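BvnE (PDB 6U9I) probably catalyses the stereoselective semipinacol rearrangement in the assembly of the fungal brevianamide alkaloids. Local coordinates at residues E92-Y104 / E113-E125. Residues are numbered along the deposited sequence; the frame is centred on the assembly and turned at random. Where two conformers were deposited one is given.
Sequences ERLRKVVMHLASY and ENEYMVVLTFNEE
Ser103 OG is gripped twice: Tyr116 OH lies 2.6 Å from it, either hydroxyl being able to donate, and the backbone N of Asn114 donates to it at 3.2 Å. The tyrosine ring meets Ser103 CB with its edge, and its hydroxyl is also bonded to Tyr112 OH. These residues sit near one end of an antiparallel pairing of strands 96-104 and 115-122, two arms of a beta hairpin, where Val97–Leu120, Met99–Val118 and Leu101–Tyr116 are the hydrogen-bonded pairs. On the face bearing Lys96, Val98, His100 and Ala102, His100 NE2 donates to Glu115 OE1 at 2.7 Å, reaching the anti side of a carboxylate turned 42° from the ring. His100 CG stands anti to its backbone N (chi1 -169°), which carries the ring alongside strand 115-122, where Met117 CE covers one face as a CH-pi contact, 3.9 Å from the centroid. The other carboxylate oxygen of Glu115 accepts from Arg52 N of the second subunit. On the opposite face Met99 CE packs on Leu120 CD1. At the far end Arg95 NE donates to Glu124 O at 2.9 Å, nearly straight and in the guanidinium plane, while NH1 forms a salt bridge with Glu124 OE1 whose hydrogen bond is weak. A leucine in place of Arg95 would probably leave Glu124 O without its NE donor and the Glu124 carboxylate without its charged mate, weakening the hold on this turn. The Glu115 carboxylate, bonded to His100 in its own hairpin and to Arg52 N of the partner chain, thus ties the hairpin to the dimer interface.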
ATOM      1  N   GLU A  92       5.997 -12.749   9.703  1.00 17.63           N
ATOM      2  CA  GLU A  92       7.228 -13.482  10.003  1.00 21.05           C
ATOM      3  C   GLU A  92       7.452 -14.626   9.026  1.00 17.93           C
ATOM      4  O   GLU A  92       8.588 -14.893   8.621  1.00 22.91           O
ATOM      5  CB  GLU A  92       7.174 -14.054  11.418  1.00 25.77           C
ATOM      6  CG  GLU A  92       7.564 -13.113  12.508  1.00 29.31           C
ATOM      7  CD  GLU A  92       7.607 -13.816  13.854  1.00 42.34           C
ATOM      8  OE1 GLU A  92       6.752 -13.513  14.713  1.00 39.60           O
ATOM      9  OE2 GLU A  92       8.487 -14.691  14.041  1.00 40.57           O
ATOM     10  N   ARG A  93       6.383 -15.335   8.668  1.00 19.73           N
ATOM     11  CA  ARG A  93       6.526 -16.505   7.806  1.00 20.56           C
ATOM     12  C   ARG A  93       7.075 -16.125   6.435  1.00 23.17           C
ATOM     13  O   ARG A  93       7.945 -16.817   5.890  1.00 21.01           O
ATOM     14  CB  ARG A  93       5.183 -17.215   7.663  1.00 22.06           C
ATOM     15  CG  ARG A  93       5.244 -18.407   6.716  1.00 27.84           C
ATOM     16  CD  ARG A  93       4.037 -19.319   6.863  1.00 39.20           C
ATOM     17  NE  ARG A  93       4.075 -20.380   5.856  1.00 48.45           N
ATOM     18  CZ  ARG A  93       4.504 -21.616   6.089  1.00 50.31           C
ATOM     19  NH1 ARG A  93       4.512 -22.513   5.109  1.00 50.20           N
ATOM     20  NH2 ARG A  93       4.919 -21.959   7.304  1.00 54.95           N
ATOM     21  N   LEU A  94       6.582 -15.031   5.862  1.00 17.69           N
ATOM     22  CA  LEU A  94       7.011 -14.572   4.551  1.00 15.27           C
ATOM     23  C   LEU A  94       8.200 -13.617   4.601  1.00 15.97           C
ATOM     24  O   LEU A  94       8.683 -13.205   3.535  1.00 18.16           O
ATOM     25  CB  LEU A  94       5.840 -13.899   3.830  1.00 16.58           C
ATOM     26  CG  LEU A  94       4.587 -14.765   3.655  1.00 21.89           C
ATOM     27  CD1 LEU A  94       3.569 -14.064   2.781  1.00 20.39           C
ATOM     28  CD2 LEU A  94       4.961 -16.122   3.045  1.00 28.18           C
ATOM     29  N   ARG A  95       8.683 -13.263   5.796  1.00 15.94           N
ATOM     30  CA  ARG A  95       9.773 -12.293   5.957  1.00 14.51           C
ATOM     31  C   ARG A  95       9.414 -10.952   5.325  1.00 16.13           C
ATOM     32  O   ARG A  95      10.264 -10.285   4.728  1.00 14.25           O
ATOM     33  CB  ARG A  95      11.094 -12.806   5.372  1.00 19.20           C
ATOM     34  CG  ARG A  95      11.968 -13.587   6.330  1.00 26.70           C
ATOM     35  CD  ARG A  95      11.277 -14.815   6.787  1.00 28.99           C
ATOM     36  NE  ARG A  95      12.169 -15.781   7.417  1.00 27.47           N
ATOM     37  CZ  ARG A  95      11.741 -16.952   7.864  1.00 30.43           C
ATOM     38  NH1 ARG A  95      12.582 -17.817   8.426  1.00 28.44           N
ATOM     39  NH2 ARG A  95      10.453 -17.241   7.762  1.00 33.33           N
ATOM     40  N   LYS A  96       8.157 -10.535   5.474  1.00 14.32           N
ATOM     41  CA  LYS A  96       7.703  -9.296   4.857  1.00 12.71           C
ATOM     42  C   LYS A  96       7.322  -8.282   5.928  1.00 15.28           C
ATOM     43  O   LYS A  96       6.819  -8.647   6.995  1.00 15.54           O
ATOM     44  CB  LYS A  96       6.524  -9.535   3.933  1.00 15.69           C
ATOM     45  CG  LYS A  96       6.927 -10.309   2.680  1.00 15.64           C
ATOM     46  CD  LYS A  96       5.753 -10.462   1.750  1.00 17.00           C
ATOM     47  CE  LYS A  96       6.043 -11.493   0.668  1.00 19.39           C
ATOM     48  NZ  LYS A  96       6.931 -10.964  -0.428  1.00 21.69           N
ATOM     49  N   VAL A  97       7.585  -7.007   5.627  1.00 11.46           N
ATOM     50  CA  VAL A  97       7.153  -5.889   6.471  1.00 12.37           C
ATOM     51  C   VAL A  97       6.469  -4.864   5.579  1.00 13.66           C
ATOM     52  O   VAL A  97       7.058  -4.413   4.591  1.00 14.48           O
ATOM     53  CB  VAL A  97       8.326  -5.230   7.219  1.00 14.03           C
ATOM     54  CG1 VAL A  97       7.808  -4.049   8.086  1.00 11.31           C
ATOM     55  CG2 VAL A  97       9.049  -6.256   8.085  1.00 14.75           C
ATOM     56  N   VAL A  98       5.242  -4.478   5.937  1.00 14.41           N
ATOM     57  CA  VAL A  98       4.477  -3.485   5.182  1.00 11.85           C
ATOM     58  C   VAL A  98       4.437  -2.190   5.983  1.00 12.61           C
ATOM     59  O   VAL A  98       4.185  -2.222   7.191  1.00 14.40           O
ATOM     60  CB  VAL A  98       3.057  -3.991   4.888  1.00 14.35           C
ATOM     61  CG1 VAL A  98       2.251  -2.929   4.133  1.00 16.15           C
ATOM     62  CG2 VAL A  98       3.129  -5.286   4.073  1.00 12.14           C
ATOM     63  N   MET A  99       4.676  -1.057   5.318  1.00 13.08           N
ATOM     64  CA  MET A  99       4.674   0.234   6.002  1.00 14.45           C
ATOM     65  C   MET A  99       3.975   1.289   5.163  1.00 15.89           C
ATOM     66  O   MET A  99       4.245   1.439   3.968  1.00 14.74           O
ATOM     67  CB  MET A  99       6.091   0.704   6.332  1.00 14.24           C
ATOM     68  CG  MET A  99       6.760  -0.179   7.387  1.00 21.73           C
ATOM     69  SD  MET A  99       8.359   0.437   7.910  1.00 19.53           S
ATOM     70  CE  MET A  99       9.299   0.268   6.399  1.00 19.46           C
ATOM     71  N   HIS A 100       3.097   2.034   5.821  1.00 13.55           N
ATOM     72  CA  HIS A 100       2.426   3.187   5.241  1.00 14.32           C
ATOM     73  C   HIS A 100       3.278   4.408   5.567  1.00 12.99           C
ATOM     74  O   HIS A 100       3.445   4.747   6.739  1.00 12.91           O
ATOM     75  CB  HIS A 100       1.027   3.288   5.845  1.00 14.58           C
ATOM     76  CG  HIS A 100       0.123   4.258   5.158  1.00 15.27           C
ATOM     77  ND1 HIS A 100      -1.063   4.676   5.725  1.00 16.82           N
ATOM     78  CD2 HIS A 100       0.216   4.889   3.962  1.00 13.92           C
ATOM     79  CE1 HIS A 100      -1.663   5.527   4.907  1.00 20.36           C
ATOM     80  NE2 HIS A 100      -0.908   5.673   3.830  1.00 15.67           N
ATOM     81  N   LEU A 101       3.838   5.054   4.541  1.00 13.01           N
ATOM     82  CA  LEU A 101       4.902   6.036   4.717  1.00 14.13           C
ATOM     83  C   LEU A 101       4.543   7.376   4.096  1.00 15.54           C
ATOM     84  O   LEU A 101       3.819   7.448   3.101  1.00 16.28           O
ATOM     85  CB  LEU A 101       6.219   5.567   4.075  1.00 13.24           C
ATOM     86  CG  LEU A 101       6.813   4.238   4.544  1.00 12.42           C
ATOM     87  CD1 LEU A 101       8.092   3.914   3.762  1.00 15.28           C
ATOM     88  CD2 LEU A 101       7.086   4.228   6.047  1.00 13.75           C
ATOM     89  N   ALA A 102       5.106   8.433   4.676  1.00 18.30           N
ATOM     90  CA  ALA A 102       5.081   9.772   4.105  1.00 15.34           C
ATOM     91  C   ALA A 102       6.505  10.210   3.802  1.00 17.86           C
ATOM     92  O   ALA A 102       7.418   9.980   4.606  1.00 17.14           O
ATOM     93  CB  ALA A 102       4.439  10.774   5.076  1.00 18.61           C
ATOM     94  N   SER A 103       6.697  10.839   2.647  1.00 17.58           N
ATOM     95  CA  SER A 103       7.983  11.429   2.307  1.00 19.87           C
ATOM     96  C   SER A 103       7.866  12.948   2.296  1.00 29.26           C
ATOM     97  O   SER A 103       6.798  13.509   2.033  1.00 24.15           O
ATOM     98  CB  SER A 103       8.496  10.931   0.947  1.00 25.74           C
ATOM     99  OG  SER A 103       7.645  11.367  -0.096  1.00 29.72           O
ATOM    100  N   TYR A 104       8.976  13.608   2.603  1.00 20.89           N
ATOM    101  CA  TYR A 104       9.070  15.055   2.522  1.00 22.68           C
ATOM    102  C   TYR A 104      10.440  15.408   1.974  1.00 25.65           C
ATOM    103  O   TYR A 104      11.445  14.807   2.368  1.00 23.71           O
ATOM    104  CB  TYR A 104       8.853  15.705   3.902  1.00 25.13           C
ATOM    105  CG  TYR A 104       9.203  17.181   3.966  1.00 27.95           C
ATOM    106  CD1 TYR A 104      10.522  17.604   4.124  1.00 30.82           C
ATOM    107  CD2 TYR A 104       8.214  18.153   3.879  1.00 33.23           C
ATOM    108  CE1 TYR A 104      10.847  18.952   4.177  1.00 30.00           C
ATOM    109  CE2 TYR A 104       8.530  19.502   3.941  1.00 34.47           C
ATOM    110  CZ  TYR A 104       9.849  19.894   4.090  1.00 36.86           C
ATOM    111  OH  TYR A 104      10.172  21.236   4.150  1.00 35.27           O
ATOM    112  N   GLU A 113       5.953  16.130  -1.301  1.00 22.16           N
ATOM    113  CA  GLU A 113       5.252  15.531  -0.155  1.00 23.66           C
ATOM    114  C   GLU A 113       4.419  14.358  -0.666  1.00 29.79           C
ATOM    115  O   GLU A 113       3.252  14.531  -1.034  1.00 26.31           O
ATOM    116  CB  GLU A 113       4.381  16.558   0.559  1.00 25.42           C
ATOM    117  CG  GLU A 113       5.137  17.744   1.123  1.00 29.52           C
ATOM    118  CD  GLU A 113       4.199  18.847   1.562  1.00 39.47           C
ATOM    119  OE1 GLU A 113       3.558  19.472   0.685  1.00 37.52           O
ATOM    120  OE2 GLU A 113       4.087  19.066   2.783  1.00 33.26           O
ATOM    121  N   ASN A 114       5.007  13.168  -0.667  1.00 19.29           N
ATOM    122  CA  ASN A 114       4.351  11.997  -1.232  1.00 20.81           C
ATOM    123  C   ASN A 114       3.952  11.030  -0.123  1.00 18.70           C
ATOM    124  O   ASN A 114       4.262  11.220   1.059  1.00 17.89           O
ATOM    125  CB  ASN A 114       5.260  11.308  -2.263  1.00 21.53           C
ATOM    126  CG  ASN A 114       4.488  10.706  -3.445  1.00 26.75           C
ATOM    127  OD1 ASN A 114       3.320  10.343  -3.327  1.00 24.11           O
ATOM    128  ND2 ASN A 114       5.155  10.590  -4.590  1.00 24.98           N
ATOM    129  N   GLU A 115       3.239   9.984  -0.531  1.00 15.31           N
ATOM    130  CA  GLU A 115       2.680   8.987   0.372  1.00 12.90           C
ATOM    131  C   GLU A 115       2.773   7.632  -0.308  1.00 15.65           C
ATOM    132  O   GLU A 115       2.513   7.523  -1.512  1.00 15.51           O
ATOM    133  CB  GLU A 115       1.218   9.313   0.718  1.00 15.30           C
ATOM    134  CG  GLU A 115       0.545   8.318   1.662  1.00 15.28           C
ATOM    135  CD  GLU A 115      -0.928   8.635   1.886  1.00 19.00           C
ATOM    136  OE1 GLU A 115      -1.676   7.743   2.352  1.00 17.55           O
ATOM    137  OE2 GLU A 115      -1.342   9.785   1.601  1.00 20.33           O
ATOM    138  N   TYR A 116       3.151   6.602   0.450  1.00 13.53           N
ATOM    139  CA  TYR A 116       3.401   5.293  -0.141  1.00 14.00           C
ATOM    140  C   TYR A 116       2.894   4.187   0.763  1.00 15.67           C
ATOM    141  O   TYR A 116       2.851   4.331   1.987  1.00 13.94           O
ATOM    142  CB  TYR A 116       4.889   5.010  -0.386  1.00 17.54           C
ATOM    143  CG  TYR A 116       5.703   6.195  -0.815  1.00 19.24           C
ATOM    144  CD1 TYR A 116       6.088   7.160   0.116  1.00 21.79           C
ATOM    145  CD2 TYR A 116       6.103   6.351  -2.135  1.00 31.08           C
ATOM    146  CE1 TYR A 116       6.829   8.239  -0.257  1.00 26.76           C
ATOM    147  CE2 TYR A 116       6.856   7.455  -2.521  1.00 25.24           C
ATOM    148  CZ  TYR A 116       7.214   8.385  -1.577  1.00 24.30           C
ATOM    149  OH  TYR A 116       7.972   9.493  -1.920  1.00 34.88           O
ATOM    150  N   MET A 117       2.568   3.058   0.144  1.00 12.59           N
ATOM    151  CA  MET A 117       2.494   1.775   0.831  1.00 12.90           C
ATOM    152  C   MET A 117       3.652   0.932   0.314  1.00 15.13           C
ATOM    153  O   MET A 117       3.725   0.639  -0.887  1.00 14.91           O
ATOM    154  CB  MET A 117       1.149   1.087   0.585  1.00 16.10           C
ATOM    155  CG  MET A 117       0.817  -0.030   1.561  1.00 20.73           C
ATOM    156  SD  MET A 117       0.476   0.557   3.242  1.00 21.50           S
ATOM    157  CE  MET A 117      -1.008   1.523   3.007  1.00 21.83           C
ATOM    158  N   VAL A 118       4.562   0.550   1.208  1.00 13.01           N
ATOM    159  CA  VAL A 118       5.775  -0.177   0.849  0.66 12.84           C
ATOM    160  C   VAL A 118       5.692  -1.594   1.402  1.00 14.59           C
ATOM    161  O   VAL A 118       5.227  -1.806   2.527  1.00 15.17           O
ATOM    162  CB  VAL A 118       7.017   0.575   1.380  0.66 15.39           C
ATOM    163  CG1 VAL A 118       8.252  -0.305   1.383  0.66 19.03           C
ATOM    164  CG2 VAL A 118       7.243   1.842   0.552  0.66 12.57           C
ATOM    165  N   VAL A 119       6.130  -2.570   0.602  1.00 13.67           N
ATOM    166  CA  VAL A 119       6.241  -3.960   1.037  1.00 11.97           C
ATOM    167  C   VAL A 119       7.711  -4.345   0.929  1.00 14.48           C
ATOM    168  O   VAL A 119       8.247  -4.451  -0.182  1.00 17.00           O
ATOM    169  CB  VAL A 119       5.374  -4.911   0.205  1.00 15.57           C
ATOM    170  CG1 VAL A 119       5.518  -6.348   0.738  1.00 14.12           C
ATOM    171  CG2 VAL A 119       3.910  -4.451   0.192  1.00 15.10           C
ATOM    172  N   LEU A 120       8.370  -4.504   2.076  1.00 12.21           N
ATOM    173  CA  LEU A 120       9.739  -4.998   2.143  1.00 13.88           C
ATOM    174  C   LEU A 120       9.709  -6.513   2.308  1.00 14.53           C
ATOM    175  O   LEU A 120       8.964  -7.033   3.144  1.00 15.52           O
ATOM    176  CB  LEU A 120      10.489  -4.369   3.319  1.00 15.22           C
ATOM    177  CG  LEU A 120      10.497  -2.840   3.442  1.00 15.66           C
ATOM    178  CD1 LEU A 120      11.240  -2.405   4.703  1.00 16.86           C
ATOM    179  CD2 LEU A 120      11.165  -2.242   2.239  1.00 19.27           C
ATOM    180  N   THR A 121      10.511  -7.222   1.520  1.00 14.39           N
ATOM    181  CA  THR A 121      10.759  -8.641   1.761  1.00 10.78           C
ATOM    182  C   THR A 121      12.228  -8.809   2.116  1.00 13.03           C
ATOM    183  O   THR A 121      13.100  -8.259   1.433  1.00 14.29           O
ATOM    184  CB  THR A 121      10.431  -9.505   0.534  1.00 13.86           C
ATOM    185  OG1 THR A 121       9.103  -9.209   0.083  1.00 15.72           O
ATOM    186  CG2 THR A 121      10.508 -10.988   0.909  1.00 13.90           C
ATOM    187  N   PHE A 122      12.504  -9.562   3.176  1.00 14.03           N
ATOM    188  CA  PHE A 122      13.874  -9.807   3.598  1.00 13.64           C
ATOM    189  C   PHE A 122      14.269 -11.242   3.276  1.00 16.93           C
ATOM    190  O   PHE A 122      13.431 -12.090   2.955  1.00 16.01           O
ATOM    191  CB  PHE A 122      14.039  -9.500   5.088  1.00 14.61           C
ATOM    192  CG  PHE A 122      13.866  -8.040   5.409  1.00 14.15           C
ATOM    193  CD1 PHE A 122      14.948  -7.178   5.344  1.00 20.20           C
ATOM    194  CD2 PHE A 122      12.623  -7.531   5.732  1.00 16.66           C
ATOM    195  CE1 PHE A 122      14.801  -5.826   5.613  1.00 15.56           C
ATOM    196  CE2 PHE A 122      12.462  -6.179   6.011  1.00 17.15           C
ATOM    197  CZ  PHE A 122      13.547  -5.333   5.951  1.00 17.82           C
ATOM    198  N   ASN A 123      15.574 -11.500   3.340  1.00 15.76           N
ATOM    199  CA  ASN A 123      16.067 -12.862   3.218  1.00 14.08           C
ATOM    200  C   ASN A 123      15.612 -13.682   4.431  1.00 18.51           C
ATOM    201  O   ASN A 123      15.008 -13.169   5.381  1.00 18.56           O
ATOM    202  CB  ASN A 123      17.594 -12.863   3.050  1.00 16.25           C
ATOM    203  CG  ASN A 123      18.334 -12.311   4.274  1.00 24.75           C
ATOM    204  OD1 ASN A 123      17.721 -11.816   5.217  1.00 20.67           O
ATOM    205  ND2 ASN A 123      19.670 -12.387   4.248  1.00 21.49           N
ATOM    206  N   GLU A 124      15.922 -14.981   4.402  1.00 20.32           N
ATOM    207  CA  GLU A 124      15.412 -15.895   5.422  1.00 18.42           C
ATOM    208  C   GLU A 124      15.834 -15.471   6.817  1.00 21.85           C
ATOM    209  O   GLU A 124      15.063 -15.611   7.772  1.00 22.60           O
ATOM    210  CB  GLU A 124      15.896 -17.322   5.143  1.00 21.42           C
ATOM    211  CG  GLU A 124      15.212 -18.364   6.019  1.00 31.58           C
ATOM    212  CD  GLU A 124      15.880 -18.535   7.375  1.00 47.52           C
ATOM    213  OE1 GLU A 124      15.170 -18.882   8.353  1.00 55.35           O
ATOM    214  OE2 GLU A 124      17.110 -18.316   7.471  1.00 52.36           O
ATOM    215  N   GLU A 125      17.052 -14.955   6.955  1.00 17.88           N
ATOM    216  CA  GLU A 125      17.547 -14.538   8.257  1.00 18.90           C
ATOM    217  C   GLU A 125      16.964 -13.205   8.699  1.00 25.38           C
ATOM    218  O   GLU A 125      17.165 -12.809   9.856  1.00 23.60           O
ATOM    219  CB  GLU A 125      19.073 -14.441   8.232  1.00 26.43           C
ATOM    220  CG  GLU A 125      19.763 -15.663   7.620  1.00 38.49           C
ATOM    221  CD  GLU A 125      20.125 -15.467   6.146  1.00 48.16           C
ATOM    222  OE1 GLU A 125      19.242 -15.619   5.269  1.00 28.43           O
ATOM    223  OE2 GLU A 125      21.305 -15.161   5.863  1.00 59.83           O
TER